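Local coordinates for protein putative oxidoreductase FAD-binding subunit (Sulfolobus tokodaii, PDB 4ZOH) that probably serves as the FAD-carrying subunit of a molybdopterin-dependent oxidoreductase, relaying electrons through its bound flavin, at residues F174-L179 against G190-L195; T76-S81 against V100-T105. One frame throughout, in Å; residues are numbered along the deposited sequence.

How the contacts relate
Both contacts are largely buried and both reach the same FAD, at different parts of it, with centres about 19 Å apart and nearest atoms about 8 Å apart. They share no helix or strand. Contact 2 comes first along the chain and lies in the FAD-binding domain; contact 1 belongs to the C-terminal domain of the CO dehydrogenase flavoprotein type. Regular antiparallel backbone bonds carry contact 1, from which one lysine extends to the flavin ring. Contact 2 instead joins the start of one helix to the end of another, with few backbone bonds, bridging waters and direct grips on the ribityl hydroxyl and phosphate. A chain of another protein bonds to Y78 and N102 of contact 2 but merely packs on L179 in contact 1.

Contact 1 of 2, residues F174-L179 against G190-L195; sequences FSYQKL and GVALLL. With FAD (flavin-adenine dinucleotide), chain H.
V191 O takes the N-H of Q177 at 2.7 Å, an almost straight bond (177°), and also receives a weaker CA-H...O contact from Y176. Beside it, L193 O accepts from S175 N and lies 3.1 Å from F174 CA. The return bonds, L193 N to S175 O and V191 N to Q177 O, complete an alternating set of hydrogen-bonded and non-hydrogen-bonded pairs in an antiparallel beta hairpin, the first two strands of the four-stranded sheet of the C-terminal domain. Strand 173-179 is the outermost on this side within the chain; strand 189-198 lies between it and strand 201-210. One face carries F174, Y176, K178, A192 and L194. Y176 turns CG away from its own amide N (chi1 -177°), which lays the ring across toward the partner strand, its edge meeting A192 at 3.7 Å from CD1 to CB. Its OH reaches diagonally over G190, 3.7 Å from CA, where a side chain on G190 would collide with it. D118 bonds that hydroxyl with one carboxylate oxygen and forms a salt bridge to K178 with the other. K178, an extended chain, brings NZ to 2.8 Å from FAD O4, a hydrogen bond, and the backbone oxygens of N94 and D185 accept from it too; its charge would probably draw electron density toward that flavin carbonyl. Farther along, L194 CD2 sits against F174 CB at 3.9 Å. On the opposite face, Q177 bends at chi2 (-69°) to bring NE2 to S175 OG at 2.9 Å, and both side chains pack on T274 of helix 257-276.

Contact 2 of 2, residues T76-S81 against V100-T105; sequences THYNIS and VRNMGT. With FAD (flavin-adenine dinucleotide), chain H.
This is a buried meeting of two helix ends beside the cofactor, in the FAD-binding domain of the molybdopterin dehydrogenase flavoprotein family: the first turn of helix 77-81 rests on the last turn of helix 98-103. T76 is the N-cap, its OG1 accepting from N79 N, while the next two amides turn across the contact. H77 N bonds G104 O at 2.9 Å, and Y78 N approaches R101 O from above the carbonyl plane, 41° out of it. G104 O also lies over the centre of the H77 imidazole, 3.4 Å above its plane. H77 holds CG beside its backbone N (chi1 -51°), which sets the ring over G104 and leaves no room for a CB. NE2 of H77 shares a hydrogen bond with FAD O2' (2.9 Å), and ND1 bonds Y119 OH, fixing the ring's rotation from both nitrogens. A leucine at H77 would probably leave the ribityl hydroxyl and Y119 without this shared partner. The Y78 ring and N102 amide lie side by side, their planes 60° apart; Y78 OH bonds an acidic side chain, and N102 ND2 the backbone, of a chain of another protein. One water joins T76 OG1 to N102 O, another S81 OG to R101 NE. T105, N-cap of helix 106-112, grips one phosphate oxygen twice: FAD O1P is 2.9 Å from its N and 2.7 Å from its OG1, which also accepts from G108 N.

Contact 1 of 2, residues F174-L179 against G190-L195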
loop_
_atom_site.group_PDB
_atom_site.type_symbol
_atom_site.label_atom_id
_atom_site.label_comp_id
_atom_site.label_asym_id
_atom_site.label_seq_id
_atom_site.Cartn_x
_atom_site.Cartn_y
_atom_site.Cartn_z
ATOM N N PHE B 174 -15.628 45.970 -33.927
ATOM C CA PHE B 174 -16.120 44.574 -33.716
ATOM C C PHE B 174 -16.409 44.346 -32.246
ATOM O O PHE B 174 -15.933 45.102 -31.363
ATOM C CB PHE B 174 -15.161 43.481 -34.281
ATOM C CG PHE B 174 -13.743 43.595 -33.771
ATOM C CD1 PHE B 174 -13.351 42.974 -32.564
ATOM C CD2 PHE B 174 -12.798 44.331 -34.481
ATOM C CE1 PHE B 174 -12.050 43.126 -32.078
ATOM C CE2 PHE B 174 -11.491 44.488 -33.992
ATOM C CZ PHE B 174 -11.119 43.895 -32.786
ATOM N N SER B 175 -17.221 43.335 -31.997
ATOM C CA SER B 175 -17.542 42.878 -30.639
ATOM C C SER B 175 -18.078 41.445 -30.719
ATOM O O SER B 175 -18.846 41.126 -31.623
ATOM C CB SER B 175 -18.594 43.778 -29.982
ATOM O OG SER B 175 -18.753 43.418 -28.616
ATOM N N TYR B 176 -17.625 40.557 -29.810
ATOM C CA TYR B 176 -18.301 39.255 -29.637
ATOM C C TYR B 176 -18.948 39.333 -28.294
ATOM O O TYR B 176 -18.275 39.670 -27.321
ATOM C CB TYR B 176 -17.330 38.064 -29.735
ATOM C CG TYR B 176 -18.070 36.747 -29.628
ATOM C CD1 TYR B 176 -19.080 36.435 -30.527
ATOM C CD2 TYR B 176 -17.759 35.808 -28.617
ATOM C CE1 TYR B 176 -19.801 35.272 -30.417
ATOM C CE2 TYR B 176 -18.468 34.602 -28.525
ATOM C CZ TYR B 176 -19.483 34.352 -29.442
ATOM O OH TYR B 176 -20.237 33.200 -29.385
ATOM N N GLN B 177 -20.261 39.123 -28.250
ATOM C CA GLN B 177 -21.031 39.091 -26.971
ATOM C C GLN B 177 -21.425 37.633 -26.710
ATOM O O GLN B 177 -22.011 36.985 -27.564
ATOM C CB GLN B 177 -22.308 39.958 -27.068
ATOM C CG GLN B 177 -22.027 41.460 -27.295
ATOM C CD GLN B 177 -21.389 42.123 -26.084
ATOM O OE1 GLN B 177 -21.710 41.801 -24.940
ATOM N NE2 GLN B 177 -20.484 43.063 -26.325
ATOM N N LYS B 178 -21.068 37.127 -25.543
ATOM C CA LYS B 178 -21.341 35.761 -25.227
ATOM C C LYS B 178 -22.126 35.747 -23.950
ATOM O O LYS B 178 -21.636 36.163 -22.924
ATOM C CB LYS B 178 -20.035 34.986 -25.058
ATOM C CG LYS B 178 -20.249 33.485 -24.958
ATOM C CD LYS B 178 -18.955 32.712 -24.802
ATOM C CE LYS B 178 -19.284 31.230 -24.611
ATOM N NZ LYS B 178 -18.133 30.338 -24.842
ATOM N N LEU B 179 -23.336 35.236 -24.012
ATOM C CA LEU B 179 -24.110 35.069 -22.777
ATOM C C LEU B 179 -23.832 33.670 -22.214
ATOM O O LEU B 179 -23.929 32.638 -22.963
ATOM C CB LEU B 179 -25.622 35.286 -23.025
ATOM C CG LEU B 179 -26.605 35.019 -21.870
ATOM C CD1 LEU B 179 -26.376 35.870 -20.647
ATOM C CD2 LEU B 179 -28.026 35.201 -22.383
ATOM N N GLY B 190 -24.843 33.704 -28.480
ATOM C CA GLY B 190 -23.664 34.447 -28.920
ATOM C C GLY B 190 -23.948 35.378 -30.090
ATOM O O GLY B 190 -24.561 34.966 -31.070
ATOM N N VAL B 191 -23.476 36.631 -29.983
ATOM C CA VAL B 191 -23.631 37.618 -31.078
ATOM C C VAL B 191 -22.265 38.221 -31.454
ATOM O O VAL B 191 -21.566 38.813 -30.589
ATOM C CB VAL B 191 -24.653 38.751 -30.775
ATOM C CG1 VAL B 191 -24.871 39.634 -32.037
ATOM C CG2 VAL B 191 -25.988 38.211 -30.276
ATOM N N ALA B 192 -21.886 37.984 -32.712
ATOM C CA ALA B 192 -20.654 38.508 -33.282
ATOM C C ALA B 192 -20.907 39.648 -34.263
ATOM O O ALA B 192 -21.613 39.457 -35.264
ATOM C CB ALA B 192 -19.850 37.421 -33.994
ATOM N N LEU B 193 -20.288 40.791 -33.996
ATOM C CA LEU B 193 -20.531 41.959 -34.831
ATOM C C LEU B 193 -19.232 42.459 -35.485
ATOM O O LEU B 193 -18.185 42.553 -34.820
ATOM C CB LEU B 193 -21.148 43.095 -33.994
ATOM C CG LEU B 193 -21.733 44.288 -34.816
ATOM C CD1 LEU B 193 -23.029 44.788 -34.198
ATOM C CD2 LEU B 193 -20.714 45.421 -34.833
ATOM N N LEU B 194 -19.349 42.783 -36.771
ATOM C CA LEU B 194 -18.362 43.609 -37.485
ATOM C C LEU B 194 -19.051 44.780 -38.203
ATOM O O LEU B 194 -20.081 44.613 -38.874
ATOM C CB LEU B 194 -17.652 42.799 -38.531
ATOM C CG LEU B 194 -16.380 42.072 -38.115
ATOM C CD1 LEU B 194 -16.186 40.962 -39.109
ATOM C CD2 LEU B 194 -15.198 43.035 -38.124
ATOM N N LEU B 195 -18.460 45.961 -38.075
ATOM C CA LEU B 195 -18.936 47.117 -38.840
ATOM C C LEU B 195 -17.790 48.061 -39.098
ATOM O O LEU B 195 -16.785 48.112 -38.320
ATOM C CB LEU B 195 -20.075 47.846 -38.092
ATOM C CG LEU B 195 -19.722 48.647 -36.823
ATOM C CD1 LEU B 195 -19.112 49.990 -37.193
ATOM C CD2 LEU B 195 -20.932 48.920 -35.933
HETATM P PA FAD H . -11.309 17.299 -32.043
HETATM O O1A FAD H . -12.046 16.998 -30.782
HETATM O O2A FAD H . -9.970 16.752 -32.302
HETATM O O5B FAD H . -12.178 16.874 -33.269
HETATM C C5B FAD H . -13.597 17.219 -33.309
HETATM C C4B FAD H . -14.245 16.628 -34.680
HETATM O O4B FAD H . -13.558 17.120 -35.899
HETATM C C3B FAD H . -14.007 15.123 -34.705
HETATM O O3B FAD H . -15.136 14.491 -35.255
HETATM C C2B FAD H . -12.734 14.925 -35.561
HETATM O O2B FAD H . -12.643 13.644 -36.198
HETATM C C1B FAD H . -12.908 15.967 -36.613
HETATM N N9A FAD H . -11.782 16.780 -37.059
HETATM C C8A FAD H . -10.861 17.406 -36.330
HETATM N N7A FAD H . -10.061 18.127 -37.150
HETATM C C5A FAD H . -10.509 17.945 -38.416
HETATM C C6A FAD H . -10.114 18.436 -39.678
HETATM N N6A FAD H . -9.086 19.280 -39.724
HETATM N N1A FAD H . -10.774 18.045 -40.784
HETATM C C2A FAD H . -11.867 17.240 -40.720
HETATM N N3A FAD H . -12.258 16.754 -39.537
HETATM C C4A FAD H . -11.605 17.091 -38.367
HETATM N N1 FAD H . -16.277 25.227 -27.923
HETATM C C2 FAD H . -16.885 26.462 -28.127
HETATM O O2 FAD H . -17.093 26.839 -29.262
HETATM N N3 FAD H . -17.240 27.252 -27.076
HETATM C C4 FAD H . -17.034 26.843 -25.801
HETATM O O4 FAD H . -17.333 27.619 -24.887
HETATM C C4X FAD H . -16.449 25.578 -25.574
HETATM N N5 FAD H . -16.232 25.162 -24.279
HETATM C C5X FAD H . -15.662 23.871 -24.067
HETATM C C6 FAD H . -15.506 23.437 -22.755
HETATM C C7 FAD H . -14.919 22.188 -22.501
HETATM C C7M FAD H . -14.774 21.778 -21.019
HETATM C C8 FAD H . -14.524 21.364 -23.575
HETATM C C8M FAD H . -13.900 19.956 -23.376
HETATM C C9 FAD H . -14.728 21.781 -24.904
HETATM C C9A FAD H . -15.277 23.043 -25.145
HETATM N N10 FAD H . -15.498 23.508 -26.460
HETATM C C10 FAD H . -16.076 24.779 -26.639
HETATM C "C1'" FAD H . -15.147 22.717 -27.635
HETATM C "C2'" FAD H . -13.690 22.972 -28.064
HETATM O "O2'" FAD H . -13.629 24.279 -28.672
HETATM C "C3'" FAD H . -13.142 21.868 -29.012
HETATM O "O3'" FAD H . -11.726 22.060 -29.033
HETATM C "C4'" FAD H . -13.674 21.964 -30.432
HETATM O "O4'" FAD H . -15.101 21.981 -30.376
HETATM C "C5'" FAD H . -13.205 20.786 -31.313
HETATM O "O5'" FAD H . -11.870 21.139 -31.760
HETATM P P FAD H . -10.676 20.134 -31.537
HETATM O O1P FAD H . -9.507 20.632 -32.321
HETATM O O2P FAD H . -10.465 19.891 -30.092
HETATM O O3P FAD H . -11.299 18.889 -32.283
#

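Contact 2 of 2, residues T76-S81 against V100-T105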
loop_
_atom_site.group_PDB
_atom_site.type_symbol
_atom_site.label_atom_id
_atom_site.label_comp_id
_atom_site.label_asym_id
_atom_site.label_seq_id
_atom_site.Cartn_x
_atom_site.Cartn_y
_atom_site.Cartn_z
ATOM N N THR B 76 -4.601 26.634 -32.844
ATOM C CA THR B 76 -5.379 26.504 -31.606
ATOM C C THR B 76 -6.113 27.816 -31.296
ATOM O O THR B 76 -5.695 28.928 -31.729
ATOM C CB THR B 76 -4.472 26.179 -30.418
ATOM O OG1 THR B 76 -3.607 27.286 -30.178
ATOM C CG2 THR B 76 -3.625 24.807 -30.598
ATOM N N HIS B 77 -7.140 27.693 -30.469
ATOM C CA HIS B 77 -7.890 28.843 -29.943
ATOM C C HIS B 77 -6.986 29.861 -29.346
ATOM O O HIS B 77 -7.142 31.112 -29.554
ATOM C CB HIS B 77 -8.962 28.414 -28.888
ATOM C CG HIS B 77 -9.867 27.294 -29.351
ATOM N ND1 HIS B 77 -10.269 27.156 -30.662
ATOM C CD2 HIS B 77 -10.421 26.252 -28.686
ATOM C CE1 HIS B 77 -11.062 26.102 -30.786
ATOM N NE2 HIS B 77 -11.156 25.521 -29.606
ATOM N N TYR B 78 -6.037 29.347 -28.577
ATOM C CA TYR B 78 -5.132 30.244 -27.851
ATOM C C TYR B 78 -4.361 31.109 -28.850
ATOM O O TYR B 78 -4.241 32.326 -28.653
ATOM C CB TYR B 78 -4.152 29.485 -26.924
ATOM C CG TYR B 78 -3.070 30.371 -26.317
ATOM C CD1 TYR B 78 -3.292 31.050 -25.132
ATOM C CD2 TYR B 78 -1.799 30.500 -26.930
ATOM C CE1 TYR B 78 -2.303 31.833 -24.560
ATOM C CE2 TYR B 78 -0.788 31.293 -26.365
ATOM C CZ TYR B 78 -1.051 31.946 -25.180
ATOM O OH TYR B 78 -0.079 32.701 -24.584
ATOM N N ASN B 79 -3.831 30.477 -29.896
ATOM C CA ASN B 79 -2.962 31.226 -30.844
ATOM C C ASN B 79 -3.777 32.219 -31.682
ATOM O O ASN B 79 -3.369 33.325 -31.846
ATOM C CB ASN B 79 -2.166 30.285 -31.761
ATOM C CG ASN B 79 -1.005 29.624 -31.043
ATOM O OD1 ASN B 79 -0.369 30.198 -30.178
ATOM N ND2 ASN B 79 -0.726 28.405 -31.423
ATOM N N ILE B 80 -4.940 31.804 -32.136
ATOM C CA ILE B 80 -5.885 32.713 -32.809
ATOM C C ILE B 80 -6.217 33.896 -31.886
ATOM O O ILE B 80 -6.153 35.042 -32.300
ATOM C CB ILE B 80 -7.141 31.954 -33.259
ATOM C CG1 ILE B 80 -6.730 30.923 -34.296
ATOM C CG2 ILE B 80 -8.211 32.935 -33.759
ATOM C CD1 ILE B 80 -7.791 29.903 -34.752
ATOM N N SER B 81 -6.457 33.628 -30.616
ATOM C CA SER B 81 -6.803 34.683 -29.667
ATOM C C SER B 81 -5.689 35.700 -29.499
ATOM O O SER B 81 -5.936 36.826 -29.032
ATOM C CB SER B 81 -7.298 34.079 -28.348
ATOM O OG SER B 81 -6.262 33.884 -27.429
ATOM N N VAL B 100 -8.771 24.465 -22.197
ATOM C CA VAL B 100 -9.454 24.148 -23.448
ATOM C C VAL B 100 -8.840 24.892 -24.646
ATOM O O VAL B 100 -8.581 24.305 -25.702
ATOM C CB VAL B 100 -10.988 24.348 -23.415
ATOM C CG1 VAL B 100 -11.604 23.967 -24.757
ATOM C CG2 VAL B 100 -11.586 23.469 -22.394
ATOM N N ARG B 101 -8.592 26.173 -24.486
ATOM C CA ARG B 101 -8.103 26.944 -25.629
ATOM C C ARG B 101 -6.641 26.599 -26.000
ATOM O O ARG B 101 -6.167 26.821 -27.127
ATOM C CB ARG B 101 -8.252 28.408 -25.293
ATOM C CG ARG B 101 -9.725 28.830 -25.242
ATOM C CD ARG B 101 -9.824 30.334 -25.217
ATOM N NE ARG B 101 -9.169 30.934 -24.078
ATOM C CZ ARG B 101 -9.704 31.061 -22.854
ATOM N NH1 ARG B 101 -10.909 30.601 -22.588
ATOM N NH2 ARG B 101 -9.014 31.648 -21.886
ATOM N N ASN B 102 -5.911 26.068 -25.028
ATOM C CA ASN B 102 -4.552 25.600 -25.281
ATOM C C ASN B 102 -4.517 24.457 -26.235
ATOM O O ASN B 102 -3.502 24.249 -26.907
ATOM C CB ASN B 102 -3.884 25.279 -23.949
ATOM C CG ASN B 102 -3.421 26.512 -23.232
ATOM O OD1 ASN B 102 -3.139 27.576 -23.887
ATOM N ND2 ASN B 102 -3.302 26.420 -21.885
ATOM N N MET B 103 -5.622 23.739 -26.388
ATOM C CA MET B 103 -5.609 22.543 -27.249
ATOM C C MET B 103 -6.580 22.537 -28.383
ATOM O O MET B 103 -6.274 22.008 -29.444
ATOM C CB MET B 103 -5.887 21.264 -26.436
ATOM C CG MET B 103 -4.858 21.035 -25.323
ATOM S SD MET B 103 -3.406 20.246 -26.038
ATOM C CE MET B 103 -4.025 18.574 -26.150
ATOM N N GLY B 104 -7.769 23.078 -28.147
ATOM C CA GLY B 104 -8.776 23.104 -29.194
ATOM C C GLY B 104 -8.298 23.814 -30.457
ATOM O O GLY B 104 -7.571 24.800 -30.368
ATOM N N THR B 105 -8.692 23.306 -31.620
ATOM C CA THR B 105 -8.328 23.948 -32.894
ATOM C C THR B 105 -9.545 24.431 -33.707
ATOM O O THR B 105 -10.657 23.878 -33.591
ATOM C CB THR B 105 -7.496 23.013 -33.792
ATOM O OG1 THR B 105 -8.388 22.042 -34.370
ATOM C CG2 THR B 105 -6.304 22.304 -32.937
HETATM P PA FAD H . -11.309 17.299 -32.043
HETATM O O1A FAD H . -12.046 16.998 -30.782
HETATM O O2A FAD H . -9.970 16.752 -32.302
HETATM O O5B FAD H . -12.178 16.874 -33.269
HETATM C C5B FAD H . -13.597 17.219 -33.309
HETATM C C4B FAD H . -14.245 16.628 -34.680
HETATM O O4B FAD H . -13.558 17.120 -35.899
HETATM C C3B FAD H . -14.007 15.123 -34.705
HETATM O O3B FAD H . -15.136 14.491 -35.255
HETATM C C2B FAD H . -12.734 14.925 -35.561
HETATM O O2B FAD H . -12.643 13.644 -36.198
HETATM C C1B FAD H . -12.908 15.967 -36.613
HETATM N N9A FAD H . -11.782 16.780 -37.059
HETATM C C8A FAD H . -10.861 17.406 -36.330
HETATM N N7A FAD H . -10.061 18.127 -37.150
HETATM C C5A FAD H . -10.509 17.945 -38.416
HETATM C C6A FAD H . -10.114 18.436 -39.678
HETATM N N6A FAD H . -9.086 19.280 -39.724
HETATM N N1A FAD H . -10.774 18.045 -40.784
HETATM C C2A FAD H . -11.867 17.240 -40.720
HETATM N N3A FAD H . -12.258 16.754 -39.537
HETATM C C4A FAD H . -11.605 17.091 -38.367
HETATM N N1 FAD H . -16.277 25.227 -27.923
HETATM C C2 FAD H . -16.885 26.462 -28.127
HETATM O O2 FAD H . -17.093 26.839 -29.262
HETATM N N3 FAD H . -17.240 27.252 -27.076
HETATM C C4 FAD H . -17.034 26.843 -25.801
HETATM O O4 FAD H . -17.333 27.619 -24.887
HETATM C C4X FAD H . -16.449 25.578 -25.574
HETATM N N5 FAD H . -16.232 25.162 -24.279
HETATM C C5X FAD H . -15.662 23.871 -24.067
HETATM C C6 FAD H . -15.506 23.437 -22.755
HETATM C C7 FAD H . -14.919 22.188 -22.501
HETATM C C7M FAD H . -14.774 21.778 -21.019
HETATM C C8 FAD H . -14.524 21.364 -23.575
HETATM C C8M FAD H . -13.900 19.956 -23.376
HETATM C C9 FAD H . -14.728 21.781 -24.904
HETATM C C9A FAD H . -15.277 23.043 -25.145
HETATM N N10 FAD H . -15.498 23.508 -26.460
HETATM C C10 FAD H . -16.076 24.779 -26.639
HETATM C "C1'" FAD H . -15.147 22.717 -27.635
HETATM C "C2'" FAD H . -13.690 22.972 -28.064
HETATM O "O2'" FAD H . -13.629 24.279 -28.672
HETATM C "C3'" FAD H . -13.142 21.868 -29.012
HETATM O "O3'" FAD H . -11.726 22.060 -29.033
HETATM C "C4'" FAD H . -13.674 21.964 -30.432
HETATM O "O4'" FAD H . -15.101 21.981 -30.376
HETATM C "C5'" FAD H . -13.205 20.786 -31.313
HETATM O "O5'" FAD H . -11.870 21.139 -31.760
HETATM P P FAD H . -10.676 20.134 -31.537
HETATM O O1P FAD H . -9.507 20.632 -32.321
HETATM O O2P FAD H . -10.465 19.891 -30.092
HETATM O O3P FAD H . -11.299 18.889 -32.283
HETATM O O HOH W 1 -2.049 26.653 -27.985
HETATM O O HOH W 2 -7.030 32.470 -25.228
#